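Local coordinates for catechol 1,2 dioxygenase (Acinetobacter radioresistens, PDB 2XSU), which catalyses the iron(III)-dependent intradiol cleavage of catechol by molecular oxygen to cis,cis-muconate, the first step of its breakdown through the beta-ketoadipate pathway, at the interface of chains A and B. Residues are numbered along the deposited sequence; one frame, centred on the assembly and turned at random. Chains: chain A/B, Catechol 1,2 dioxygenase.

The interface of chains A and B. Residues chain A 77, 83, 86, 305-307; chain B 58, 62.
A:Arg307 lies flat over the indole of B:Trp58, which reaches out from helix 54-69 into a slot between the C-terminal segment of chain A and its helices 73-80 and 82-96. The stack is a cation-pi contact: the guanidinium carbon CZ sits 3.6 Å from the centroid of the six-membered ring, with the two planes only 8° apart. Chi1 of -175° puts CG anti to the backbone N, and the chain then runs extended from CG to NE, laying CD over the five-membered ring in a CH-pi contact and the guanidinium over the other.

Apolar contacts from chain A meet the opposite face and the rim of the indole. On that face, A:Leu86 CD1 rests toward the rim, 4.0 Å from CZ2 of B:Trp58. Methylene CG of A:Glu83 meets the far edge in the ring plane, 3.8 Å from CH2 of B:Trp58. Methyl CB of A:Ala77 lies beside CZ3, slightly toward the A:Leu86 side. At the pyrrole end, A:Val305 CG1 comes within 3.6 Å of CD1 of B:Trp58.

Polar links at two nitrogens of the guanidinium probably help keep it in place. A:Arg307 NH1 makes a salt bridge within chain A to A:Glu83 OE2 at 3.3 Å, a weak hydrogen bond. A water 3.0 Å from NE of A:Arg307 passes the link across to B:Glu62 OE2.

Repeated by the two-fold axis, this tryptophan-in-slot contact helps hold the homodimer together, tying one subunit's C-terminal segment to a helix of the other.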
loop_
_atom_site.group_PDB
_atom_site.type_symbol
_atom_site.label_atom_id
_atom_site.label_comp_id
_atom_site.label_asym_id
_atom_site.label_seq_id
_atom_site.Cartn_x
_atom_site.Cartn_y
_atom_site.Cartn_z
ATOM N N ALA A 77 3.146 4.702 -8.970
ATOM C CA ALA A 77 2.045 4.818 -9.943
ATOM C C ALA A 77 2.546 5.347 -11.285
ATOM O O ALA A 77 2.105 4.891 -12.367
ATOM C CB ALA A 77 0.921 5.694 -9.380
ATOM N N GLU A 83 -0.298 5.857 -13.866
ATOM C CA GLU A 83 -0.639 7.269 -13.994
ATOM C C GLU A 83 -0.873 7.637 -15.478
ATOM O O GLU A 83 -1.877 8.269 -15.818
ATOM C CB GLU A 83 0.484 8.127 -13.361
ATOM C CG GLU A 83 0.060 9.579 -13.222
ATOM C CD GLU A 83 1.063 10.414 -12.388
ATOM O OE1 GLU A 83 2.163 9.893 -12.084
ATOM O OE2 GLU A 83 0.711 11.572 -12.045
ATOM N N LEU A 86 -4.263 6.339 -16.790
ATOM C CA LEU A 86 -5.413 7.170 -16.449
ATOM C C LEU A 86 -5.601 8.250 -17.506
ATOM O O LEU A 86 -6.738 8.554 -17.870
ATOM C CB LEU A 86 -5.266 7.794 -15.060
ATOM C CG LEU A 86 -5.104 6.866 -13.861
ATOM C CD1 LEU A 86 -4.946 7.693 -12.580
ATOM C CD2 LEU A 86 -6.307 5.942 -13.781
ATOM N N VAL A 305 -9.037 16.883 -11.544
ATOM C CA VAL A 305 -8.815 15.654 -10.782
ATOM C C VAL A 305 -8.598 16.026 -9.319
ATOM O O VAL A 305 -7.658 16.747 -9.001
ATOM C CB VAL A 305 -7.568 14.912 -11.341
ATOM C CG1 VAL A 305 -7.206 13.715 -10.481
ATOM C CG2 VAL A 305 -7.816 14.460 -12.781
ATOM N N GLU A 306 -9.484 15.559 -8.436
ATOM C CA GLU A 306 -9.247 15.625 -6.976
ATOM C C GLU A 306 -8.136 14.656 -6.576
ATOM O O GLU A 306 -8.150 13.473 -6.943
ATOM C CB GLU A 306 -10.520 15.268 -6.194
ATOM C CG GLU A 306 -11.712 16.153 -6.478
ATOM C CD GLU A 306 -12.990 15.690 -5.770
ATOM O OE1 GLU A 306 -13.103 14.485 -5.402
ATOM O OE2 GLU A 306 -13.893 16.545 -5.591
ATOM N N ARG A 307 -7.190 15.161 -5.793
ATOM C CA ARG A 307 -6.017 14.397 -5.403
ATOM C C ARG A 307 -5.395 15.078 -4.182
ATOM O O ARG A 307 -5.385 16.317 -4.099
ATOM C CB ARG A 307 -5.021 14.375 -6.585
ATOM C CG ARG A 307 -3.805 13.498 -6.325
ATOM C CD ARG A 307 -2.869 13.359 -7.553
ATOM N NE ARG A 307 -1.669 12.622 -7.168
ATOM C CZ ARG A 307 -0.661 12.321 -7.981
ATOM N NH1 ARG A 307 -0.698 12.687 -9.268
ATOM N NH2 ARG A 307 0.386 11.641 -7.511
ATOM N N TRP B 58 -6.640 7.803 -6.982
ATOM C CA TRP B 58 -5.797 8.551 -6.049
ATOM C C TRP B 58 -6.272 8.372 -4.615
ATOM O O TRP B 58 -5.458 8.200 -3.734
ATOM C CB TRP B 58 -5.713 10.045 -6.425
ATOM C CG TRP B 58 -5.063 10.279 -7.762
ATOM C CD1 TRP B 58 -5.577 11.024 -8.777
ATOM C CD2 TRP B 58 -3.811 9.761 -8.240
ATOM N NE1 TRP B 58 -4.741 10.995 -9.864
ATOM C CE2 TRP B 58 -3.634 10.252 -9.554
ATOM C CE3 TRP B 58 -2.812 8.948 -7.677
ATOM C CZ2 TRP B 58 -2.500 9.953 -10.331
ATOM C CZ3 TRP B 58 -1.682 8.651 -8.442
ATOM C CH2 TRP B 58 -1.536 9.163 -9.768
ATOM N N GLU B 62 -3.891 6.929 -1.709
ATOM C CA GLU B 62 -3.750 7.714 -0.488
ATOM C C GLU B 62 -4.123 6.877 0.751
ATOM O O GLU B 62 -3.424 6.922 1.777
ATOM C CB GLU B 62 -4.561 9.001 -0.584
ATOM C CG GLU B 62 -3.909 9.990 -1.589
ATOM C CD GLU B 62 -4.884 10.943 -2.259
ATOM O OE1 GLU B 62 -6.028 11.106 -1.777
ATOM O OE2 GLU B 62 -4.479 11.551 -3.293
HETATM O O HOH W 1 -2.192 11.170 -4.551
#